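Local atomic coordinates of phosphoribulokinase 1 (Rhodobacter sphaeroides, PDB entry 1A7J), a protein that catalyses the ATP-dependent phosphorylation of D-ribulose 5-phosphate to D-ribulose 1,5-bisphosphate in the Calvin cycle. Residues V37-D42 / H126-E131; H5-V10 / R82-Y87; F206-V211 / D227-V232. All coordinates share one frame; numbering follows the deposited sequence.

In the fold
From the N terminus, 5-10 comes first and 37-42 second; the chain returns at 82-87 to close contact 2, then at 126-131 to close contact 1. The two loops cross rather than nest, and they touch: strand 127-132 lies beside strand 7-11, with probable hydrogen bonds from L128 N to P6 O and Y130 N to I8 O. Contact 2 adds a helix to the sheet that contact 1 widens. Contact 3 follows in series, its loop, without helix or strand, opening at 206-211 and closing at 227-232, its centre about 25 Å from that of contact 1. All three reach one mixed sheet, parallel where contacts 1 and 2 lie and antiparallel at contact 3.

Contact 1 (V37-D42 / H126-E131); sequences VSIEGD and HLLFYE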
loop_
_atom_site.group_PDB
_atom_site.type_symbol
_atom_site.label_atom_id
_atom_site.label_comp_id
_atom_site.label_asym_id
_atom_site.label_seq_id
_atom_site.Cartn_x
_atom_site.Cartn_y
_atom_site.Cartn_z
ATOM N N VAL A 37 -6.506 -12.416 8.876
ATOM C CA VAL A 37 -5.283 -11.928 9.493
ATOM C C VAL A 37 -4.655 -10.852 8.619
ATOM O O VAL A 37 -4.889 -10.813 7.424
ATOM C CB VAL A 37 -4.250 -13.056 9.709
ATOM C CG1 VAL A 37 -4.836 -14.146 10.581
ATOM C CG2 VAL A 37 -3.800 -13.623 8.384
ATOM N N SER A 38 -3.846 -9.984 9.201
ATOM C CA SER A 38 -3.315 -8.884 8.430
ATOM C C SER A 38 -1.876 -8.554 8.786
ATOM O O SER A 38 -1.344 -9.056 9.774
ATOM C CB SER A 38 -4.208 -7.654 8.608
ATOM O OG SER A 38 -4.104 -7.113 9.913
ATOM N N ILE A 39 -1.206 -7.901 7.839
ATOM C CA ILE A 39 0.155 -7.416 7.976
ATOM C C ILE A 39 0.151 -5.924 7.635
ATOM O O ILE A 39 -0.441 -5.520 6.629
ATOM C CB ILE A 39 1.092 -8.152 6.996
ATOM C CG1 ILE A 39 1.281 -9.614 7.422
ATOM C CG2 ILE A 39 2.439 -7.464 6.925
ATOM C CD1 ILE A 39 2.194 -10.392 6.484
ATOM N N GLU A 40 0.577 -5.115 8.604
ATOM C CA GLU A 40 0.941 -3.716 8.389
ATOM C C GLU A 40 2.348 -3.633 7.790
ATOM O O GLU A 40 3.318 -4.059 8.418
ATOM C CB GLU A 40 0.946 -2.969 9.716
ATOM C CG GLU A 40 -0.378 -2.396 10.154
ATOM C CD GLU A 40 -0.184 -1.240 11.113
ATOM O OE1 GLU A 40 0.232 -1.488 12.268
ATOM O OE2 GLU A 40 -0.324 -0.076 10.671
ATOM N N GLY A 41 2.470 -2.961 6.648
ATOM C CA GLY A 41 3.717 -2.966 5.911
ATOM C C GLY A 41 4.881 -2.384 6.678
ATOM O O GLY A 41 6.022 -2.679 6.368
ATOM N N ASP A 42 4.602 -1.592 7.705
ATOM C CA ASP A 42 5.667 -1.008 8.516
ATOM C C ASP A 42 6.419 -2.099 9.251
ATOM O O ASP A 42 7.626 -2.010 9.448
ATOM C CB ASP A 42 5.096 -0.025 9.537
ATOM C CG ASP A 42 4.357 1.124 8.890
ATOM O OD1 ASP A 42 5.029 2.031 8.355
ATOM O OD2 ASP A 42 3.105 1.122 8.923
ATOM N N HIS A 126 -9.364 -17.142 6.655
ATOM C CA HIS A 126 -9.856 -17.295 5.290
ATOM C C HIS A 126 -8.868 -16.677 4.292
ATOM O O HIS A 126 -8.795 -17.101 3.141
ATOM C CB HIS A 126 -11.239 -16.597 5.152
ATOM C CG HIS A 126 -12.433 -17.471 5.500
ATOM N ND1 HIS A 126 -13.090 -17.388 6.724
ATOM C CD2 HIS A 126 -13.011 -18.515 4.833
ATOM C CE1 HIS A 126 -13.996 -18.362 6.806
ATOM N NE2 HIS A 126 -13.970 -19.062 5.673
ATOM N N LEU A 127 -8.226 -15.586 4.701
ATOM C CA LEU A 127 -7.199 -14.939 3.892
ATOM C C LEU A 127 -6.262 -14.097 4.726
ATOM O O LEU A 127 -6.549 -13.788 5.884
ATOM C CB LEU A 127 -7.823 -14.065 2.820
ATOM C CG LEU A 127 -8.873 -13.073 3.292
ATOM C CD1 LEU A 127 -8.262 -11.706 3.534
ATOM C CD2 LEU A 127 -9.949 -12.995 2.231
ATOM N N LEU A 128 -5.084 -13.835 4.175
ATOM C CA LEU A 128 -4.180 -12.844 4.746
ATOM C C LEU A 128 -4.402 -11.549 3.983
ATOM O O LEU A 128 -4.862 -11.575 2.848
ATOM C CB LEU A 128 -2.712 -13.308 4.616
ATOM C CG LEU A 128 -1.496 -12.361 4.709
ATOM C CD1 LEU A 128 -1.415 -11.672 6.064
ATOM C CD2 LEU A 128 -0.233 -13.153 4.470
ATOM N N PHE A 129 -4.200 -10.430 4.671
ATOM C CA PHE A 129 -4.320 -9.110 4.076
ATOM C C PHE A 129 -3.059 -8.328 4.362
ATOM O O PHE A 129 -2.674 -8.185 5.511
ATOM C CB PHE A 129 -5.496 -8.370 4.686
ATOM C CG PHE A 129 -5.683 -6.979 4.153
ATOM C CD1 PHE A 129 -6.074 -6.784 2.830
ATOM C CD2 PHE A 129 -5.536 -5.874 4.987
ATOM C CE1 PHE A 129 -6.321 -5.506 2.337
ATOM C CE2 PHE A 129 -5.779 -4.595 4.510
ATOM C CZ PHE A 129 -6.174 -4.407 3.181
ATOM N N TYR A 130 -2.465 -7.750 3.328
ATOM C CA TYR A 130 -1.279 -6.918 3.489
ATOM C C TYR A 130 -1.585 -5.496 2.984
ATOM O O TYR A 130 -2.240 -5.332 1.956
ATOM C CB TYR A 130 -0.132 -7.529 2.682
ATOM C CG TYR A 130 1.094 -6.670 2.601
ATOM C CD1 TYR A 130 1.219 -5.689 1.623
ATOM C CD2 TYR A 130 2.125 -6.812 3.523
ATOM C CE1 TYR A 130 2.324 -4.865 1.568
ATOM C CE2 TYR A 130 3.254 -5.986 3.482
ATOM C CZ TYR A 130 3.338 -5.021 2.498
ATOM O OH TYR A 130 4.457 -4.223 2.414
ATOM N N GLU A 131 -1.167 -4.475 3.734
ATOM C CA GLU A 131 -1.155 -3.088 3.246
ATOM C C GLU A 131 0.242 -2.446 3.420
ATOM O O GLU A 131 0.753 -2.348 4.551
ATOM C CB GLU A 131 -2.221 -2.255 3.989
ATOM C CG GLU A 131 -2.330 -0.769 3.545
ATOM C CD GLU A 131 -3.483 0.003 4.204
ATOM O OE1 GLU A 131 -3.846 -0.327 5.359
ATOM O OE2 GLU A 131 -4.018 0.947 3.569
HETATM O O HOH W 1 6.280 -4.366 4.008
#
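Two aromatic rings on successive residues of 126-131 point to opposite faces of the sheet. The ring of Y130 receives I39 obliquely, CG2 lying 3.5 Å from CD2, while G41 CA approaches its hydroxyl end. A water lies in the ring plane at the edge; it is 2.4 Å from Y130 OH and gives a hydrogen bond to G41 O, so the phenol is tied to the turn after the strand; OH also bonds weakly with H134 N. The F129 ring has S38 CB near its plane, at the edge, and meets the ring of F25, planes at about 45°. Both rings have CG anti to the backbone N, and L128, set likewise, brings CD1 within 3.7 Å of I39 CG1. An alanine in place of this tyrosine would probably cost both the packing on I39 and the water link to G41.

The framework is a parallel pair of strands, as in the core of P-loop kinases, with amides and carbonyls alternating from V37 N to G41 N. I39 N to F129 O is short at 2.8 Å, and E131 N to I39 O is the straightest at 166°. G41 N closes the series on E131 O, 2.8 Å away, where a beta carbon on residue 41 would collide with that oxygen. Next comes D42 of the catalytic site, while E131 OE2 makes a weak hydrogen bond to S19, predicted to bind ATP.

Strand 36-40 is outermost within the chain, and 127-132 separates it from 7-11. Helix 77-90 covers the side of V37, L128 and Y130, and helix 21-32 packs against S38 and E131.

Contact 2 (H5-V10 / R82-Y87); sequences HPIISV and RVFREY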
loop_
_atom_site.group_PDB
_atom_site.type_symbol
_atom_site.label_atom_id
_atom_site.label_comp_id
_atom_site.label_asym_id
_atom_site.label_seq_id
_atom_site.Cartn_x
_atom_site.Cartn_y
_atom_site.Cartn_z
ATOM N N HIS A 5 -5.617 -20.538 0.410
ATOM C CA HIS A 5 -5.307 -19.637 1.505
ATOM C C HIS A 5 -5.039 -18.268 0.909
ATOM O O HIS A 5 -3.914 -17.770 0.983
ATOM C CB HIS A 5 -4.046 -20.092 2.232
ATOM C CG HIS A 5 -4.229 -21.311 3.074
ATOM N ND1 HIS A 5 -3.798 -22.557 2.674
ATOM C CD2 HIS A 5 -4.735 -21.468 4.317
ATOM C CE1 HIS A 5 -4.031 -23.429 3.635
ATOM N NE2 HIS A 5 -4.599 -22.792 4.642
ATOM N N PRO A 6 -6.032 -17.671 0.229
ATOM C CA PRO A 6 -5.727 -16.467 -0.550
ATOM C C PRO A 6 -5.099 -15.306 0.252
ATOM O O PRO A 6 -5.393 -15.102 1.439
ATOM C CB PRO A 6 -7.071 -16.104 -1.170
ATOM C CG PRO A 6 -8.076 -16.635 -0.209
ATOM C CD PRO A 6 -7.489 -17.890 0.352
ATOM N N ILE A 7 -4.080 -14.708 -0.354
ATOM C CA ILE A 7 -3.487 -13.484 0.155
ATOM C C ILE A 7 -3.886 -12.325 -0.758
ATOM O O ILE A 7 -3.725 -12.419 -1.968
ATOM C CB ILE A 7 -1.967 -13.588 0.179
ATOM C CG1 ILE A 7 -1.550 -14.985 0.594
ATOM C CG2 ILE A 7 -1.407 -12.647 1.187
ATOM C CD1 ILE A 7 -0.097 -15.264 0.329
ATOM N N ILE A 8 -4.501 -11.292 -0.176
ATOM C CA ILE A 8 -4.817 -10.012 -0.840
ATOM C C ILE A 8 -3.767 -8.963 -0.482
ATOM O O ILE A 8 -3.457 -8.767 0.691
ATOM C CB ILE A 8 -6.188 -9.479 -0.378
ATOM C CG1 ILE A 8 -7.286 -10.415 -0.872
ATOM C CG2 ILE A 8 -6.421 -8.048 -0.913
ATOM C CD1 ILE A 8 -8.598 -10.136 -0.250
ATOM N N SER A 9 -3.320 -8.201 -1.475
ATOM C CA SER A 9 -2.140 -7.351 -1.323
ATOM C C SER A 9 -2.346 -5.975 -1.939
ATOM O O SER A 9 -2.379 -5.843 -3.165
ATOM C CB SER A 9 -0.945 -8.035 -1.981
ATOM O OG SER A 9 0.252 -7.302 -1.809
ATOM N N VAL A 10 -2.462 -4.962 -1.073
ATOM C CA VAL A 10 -2.583 -3.548 -1.438
ATOM C C VAL A 10 -1.221 -2.853 -1.341
ATOM O O VAL A 10 -0.593 -2.841 -0.287
ATOM C CB VAL A 10 -3.556 -2.837 -0.475
ATOM C CG1 VAL A 10 -3.749 -1.406 -0.881
ATOM C CG2 VAL A 10 -4.890 -3.573 -0.416
ATOM N N ARG A 82 8.820 -14.899 2.723
ATOM C CA ARG A 82 8.734 -16.201 3.370
ATOM C C ARG A 82 7.372 -16.350 3.957
ATOM O O ARG A 82 6.734 -17.368 3.737
ATOM C CB ARG A 82 9.760 -16.360 4.446
ATOM N N VAL A 83 6.865 -15.276 4.563
ATOM C CA VAL A 83 5.556 -15.317 5.224
ATOM C C VAL A 83 4.391 -15.452 4.244
ATOM O O VAL A 83 3.431 -16.176 4.509
ATOM C CB VAL A 83 5.323 -14.088 6.103
ATOM C CG1 VAL A 83 3.929 -14.107 6.640
ATOM C CG2 VAL A 83 6.273 -14.108 7.270
ATOM N N PHE A 84 4.492 -14.783 3.104
ATOM C CA PHE A 84 3.505 -14.937 2.054
ATOM C C PHE A 84 3.528 -16.365 1.527
ATOM O O PHE A 84 2.477 -16.970 1.332
ATOM C CB PHE A 84 3.798 -13.963 0.921
ATOM C CG PHE A 84 3.173 -12.614 1.100
ATOM C CD1 PHE A 84 2.704 -12.210 2.338
ATOM C CD2 PHE A 84 2.940 -11.800 -0.001
ATOM C CE1 PHE A 84 1.984 -11.025 2.470
ATOM C CE2 PHE A 84 2.235 -10.621 0.124
ATOM C CZ PHE A 84 1.746 -10.234 1.357
ATOM N N ARG A 85 4.735 -16.911 1.357
ATOM C CA ARG A 85 4.969 -18.336 1.058
ATOM C C ARG A 85 4.278 -19.265 2.066
ATOM O O ARG A 85 3.618 -20.231 1.690
ATOM C CB ARG A 85 6.479 -18.624 1.078
ATOM C CG ARG A 85 7.005 -19.512 -0.037
ATOM C CD ARG A 85 8.293 -18.937 -0.635
ATOM N NE ARG A 85 9.499 -19.654 -0.220
ATOM C CZ ARG A 85 10.444 -19.156 0.578
ATOM N NH1 ARG A 85 10.183 -18.120 1.364
ATOM N NH2 ARG A 85 11.601 -19.796 0.716
ATOM N N GLU A 86 4.426 -18.948 3.348
ATOM C CA GLU A 86 3.929 -19.785 4.435
ATOM C C GLU A 86 2.420 -19.729 4.589
ATOM O O GLU A 86 1.787 -20.738 4.875
ATOM C CB GLU A 86 4.579 -19.373 5.750
ATOM C CG GLU A 86 4.876 -20.515 6.666
ATOM C CD GLU A 86 6.126 -20.280 7.464
ATOM O OE1 GLU A 86 7.234 -20.600 6.948
ATOM O OE2 GLU A 86 5.990 -19.776 8.607
ATOM N N TYR A 87 1.834 -18.547 4.431
ATOM C CA TYR A 87 0.386 -18.442 4.474
ATOM C C TYR A 87 -0.244 -19.311 3.403
ATOM O O TYR A 87 -1.087 -20.142 3.698
ATOM C CB TYR A 87 -0.066 -17.011 4.268
ATOM C CG TYR A 87 -1.500 -16.835 4.653
ATOM C CD1 TYR A 87 -1.850 -16.660 5.977
ATOM C CD2 TYR A 87 -2.518 -16.986 3.720
ATOM C CE1 TYR A 87 -3.169 -16.635 6.370
ATOM C CE2 TYR A 87 -3.848 -16.966 4.103
ATOM C CZ TYR A 87 -4.164 -16.786 5.431
ATOM O OH TYR A 87 -5.474 -16.710 5.833
#
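I7 turns CG2 anti to its backbone N and CG1 anti to its carbonyl carbon, chi1 standing at -38°, so that CG2 faces the F84 ring while the CG1 branch runs past Y87 to the backbone of F84. F84 has CG anti to its carbonyl carbon, whereas Y87 carries CG anti to its N; these torsions swing the two rings, one helical turn apart, toward the strand. CG2 of I7 sits over one face of the F84 ring, 3.9 Å above the plane and displaced toward the rim, a CH-pi contact. I7 CG1 lies 3.8 Å from Y87 CD2, the side chains sliding past in opposite directions, and CD1 ends 3.2 Å from F84 O.

Y87 is also engaged by H5, in two ways. The edge of the H5 ring meets the Y87 face in a T-shaped pair, planes at 84° and centroids 5.8 Å apart, while H5 O lies in the plane of the phenol ring, 3.2 Å from CD2. H5 ND1 makes a weak hydrogen bond to G88 O. S9 OG lies at the F84 ring edge; buried there, it is satisfied by a hydrogen bond to G135 O.

Helix and strand run at 148° between the short axes, 10.4 Å at closest approach. A helix packed across parallel strands belongs to the alpha/beta core of the P-loop NTPase clan, and strand 7-11 leads into the predicted ATP-binding loop starting at G12. It has 127-132 on one flank and 150-156 on the other. L128 joins I7, F84 and Y87, while V37 and I39 of strand 36-40 extend the packing under the helix.

Contact 3 (F206-V211 / D227-V232); sequences FQRVPV and DESVVV
This antiparallel pair is a long-looped β-hairpin where the sheet turns from parallel to antiparallel: 204-210 is the last strand of the parallel part and 229-235 the first antiparallel one. R208 helps fasten it. Its CB leaves the strand on the face shared with V231, and CG, anti to the backbone N, comes 4.2 Å from S229 OG. The chain then bends at chi2 and chi3, about CB-CG and CG-CD, which turns NE onto the serine: NE donates to S229 OG at 3.2 Å and 163°, with the oxygen 21° out of the guanidinium plane. At the tip, V231 CG2 lies 3.9 Å above one guanidinium face, and NH2 stands 3.7 Å from the same OG. S229 OG also bonds to A226 O, so the loop end fixes the acceptor, and L160 and L268 of flanking helices touch R208. T20, of the predicted ATP site, is close by.

On the other face V209, V230 and V232 pack together, CG2 of V209 meeting CG2 of V232 at 3.8 Å. Reciprocal backbone bonds join Q207 with V232 and V209 with V230. Beyond P210, V211 N reaches E228 O at 2.8 Å, standing 25° above the carbonyl plane.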
loop_
_atom_site.group_PDB
_atom_site.type_symbol
_atom_site.label_atom_id
_atom_site.label_comp_id
_atom_site.label_asym_id
_atom_site.label_seq_id
_atom_site.Cartn_x
_atom_site.Cartn_y
_atom_site.Cartn_z
ATOM N N PHE A 206 -6.000 1.863 -8.184
ATOM C CA PHE A 206 -6.766 3.050 -7.859
ATOM C C PHE A 206 -5.792 4.236 -7.786
ATOM O O PHE A 206 -4.930 4.244 -6.928
ATOM C CB PHE A 206 -7.428 2.824 -6.506
ATOM C CG PHE A 206 -8.492 1.742 -6.513
ATOM C CD1 PHE A 206 -8.143 0.398 -6.493
ATOM C CD2 PHE A 206 -9.843 2.073 -6.499
ATOM C CE1 PHE A 206 -9.119 -0.574 -6.454
ATOM C CE2 PHE A 206 -10.810 1.107 -6.457
ATOM C CZ PHE A 206 -10.448 -0.213 -6.441
ATOM N N GLN A 207 -5.869 5.208 -8.693
ATOM C CA GLN A 207 -4.902 6.316 -8.676
ATOM C C GLN A 207 -5.532 7.640 -8.286
ATOM O O GLN A 207 -6.442 8.093 -8.946
ATOM C CB GLN A 207 -4.211 6.480 -10.037
ATOM C CG GLN A 207 -2.971 7.366 -9.956
ATOM C CD GLN A 207 -2.407 7.737 -11.304
ATOM O OE1 GLN A 207 -3.087 7.648 -12.318
ATOM N NE2 GLN A 207 -1.163 8.173 -11.321
ATOM N N ARG A 208 -5.054 8.243 -7.203
ATOM C CA ARG A 208 -5.657 9.426 -6.628
ATOM C C ARG A 208 -5.080 10.654 -7.297
ATOM O O ARG A 208 -3.899 10.931 -7.177
ATOM C CB ARG A 208 -5.394 9.450 -5.124
ATOM C CG ARG A 208 -6.076 10.594 -4.401
ATOM C CD ARG A 208 -6.798 10.127 -3.137
ATOM N NE ARG A 208 -8.193 10.597 -3.101
ATOM C CZ ARG A 208 -9.153 10.060 -2.344
ATOM N NH1 ARG A 208 -8.849 9.214 -1.370
ATOM N NH2 ARG A 208 -10.413 10.415 -2.517
ATOM N N VAL A 209 -5.919 11.381 -8.016
ATOM C CA VAL A 209 -5.475 12.497 -8.846
ATOM C C VAL A 209 -6.146 13.788 -8.387
ATOM O O VAL A 209 -7.358 13.914 -8.533
ATOM C CB VAL A 209 -5.921 12.294 -10.280
ATOM C CG1 VAL A 209 -5.057 13.066 -11.197
ATOM C CG2 VAL A 209 -5.920 10.853 -10.620
ATOM N N PRO A 210 -5.384 14.812 -7.943
ATOM C CA PRO A 210 -6.095 15.993 -7.473
ATOM C C PRO A 210 -6.575 16.819 -8.633
ATOM O O PRO A 210 -5.822 17.105 -9.555
ATOM C CB PRO A 210 -5.044 16.748 -6.684
ATOM C CG PRO A 210 -4.110 15.765 -6.296
ATOM C CD PRO A 210 -3.999 14.858 -7.478
ATOM N N VAL A 211 -7.754 17.384 -8.487
ATOM C CA VAL A 211 -8.259 18.255 -9.503
ATOM C C VAL A 211 -8.165 19.672 -8.939
ATOM O O VAL A 211 -8.932 20.571 -9.288
ATOM C CB VAL A 211 -9.674 17.805 -9.882
ATOM C CG1 VAL A 211 -10.700 18.437 -9.004
ATOM C CG2 VAL A 211 -9.923 18.092 -11.298
ATOM N N ASP A 227 -12.599 15.424 -1.749
ATOM C CA ASP A 227 -13.512 16.115 -2.629
ATOM C C ASP A 227 -12.772 16.797 -3.762
ATOM O O ASP A 227 -13.300 16.922 -4.867
ATOM C CB ASP A 227 -14.344 17.136 -1.866
ATOM C CG ASP A 227 -15.141 18.017 -2.773
ATOM O OD1 ASP A 227 -16.108 17.521 -3.371
ATOM O OD2 ASP A 227 -14.755 19.184 -2.969
ATOM N N GLU A 228 -11.534 17.189 -3.506
ATOM C CA GLU A 228 -10.760 17.938 -4.478
ATOM C C GLU A 228 -9.912 17.034 -5.340
ATOM O O GLU A 228 -8.979 17.490 -5.974
ATOM C CB GLU A 228 -9.885 18.967 -3.760
ATOM C CG GLU A 228 -10.714 20.022 -2.984
ATOM C CD GLU A 228 -9.928 20.780 -1.949
ATOM O OE1 GLU A 228 -9.028 20.198 -1.349
ATOM O OE2 GLU A 228 -10.226 21.956 -1.703
ATOM N N SER A 229 -10.271 15.762 -5.442
ATOM C CA SER A 229 -9.536 14.845 -6.308
ATOM C C SER A 229 -10.477 13.875 -7.022
ATOM O O SER A 229 -11.665 13.831 -6.686
ATOM C CB SER A 229 -8.521 14.066 -5.476
ATOM O OG SER A 229 -9.142 13.392 -4.400
ATOM N N VAL A 230 -10.002 13.234 -8.102
ATOM C CA VAL A 230 -10.667 12.039 -8.664
ATOM C C VAL A 230 -9.769 10.828 -8.574
ATOM O O VAL A 230 -8.552 10.956 -8.471
ATOM C CB VAL A 230 -11.078 12.167 -10.167
ATOM C CG1 VAL A 230 -12.158 13.199 -10.353
ATOM C CG2 VAL A 230 -9.874 12.478 -11.014
ATOM N N VAL A 231 -10.378 9.655 -8.657
ATOM C CA VAL A 231 -9.658 8.398 -8.623
ATOM C C VAL A 231 -9.912 7.664 -9.917
ATOM O O VAL A 231 -11.047 7.566 -10.370
ATOM C CB VAL A 231 -10.115 7.513 -7.445
ATOM C CG1 VAL A 231 -9.287 6.270 -7.389
ATOM C CG2 VAL A 231 -9.982 8.260 -6.139
ATOM N N VAL A 232 -8.827 7.310 -10.585
ATOM C CA VAL A 232 -8.875 6.474 -11.775
ATOM C C VAL A 232 -8.770 5.035 -11.306
ATOM O O VAL A 232 -7.823 4.690 -10.607
ATOM C CB VAL A 232 -7.664 6.749 -12.683
ATOM C CG1 VAL A 232 -7.799 6.022 -13.956
ATOM C CG2 VAL A 232 -7.520 8.248 -12.926
#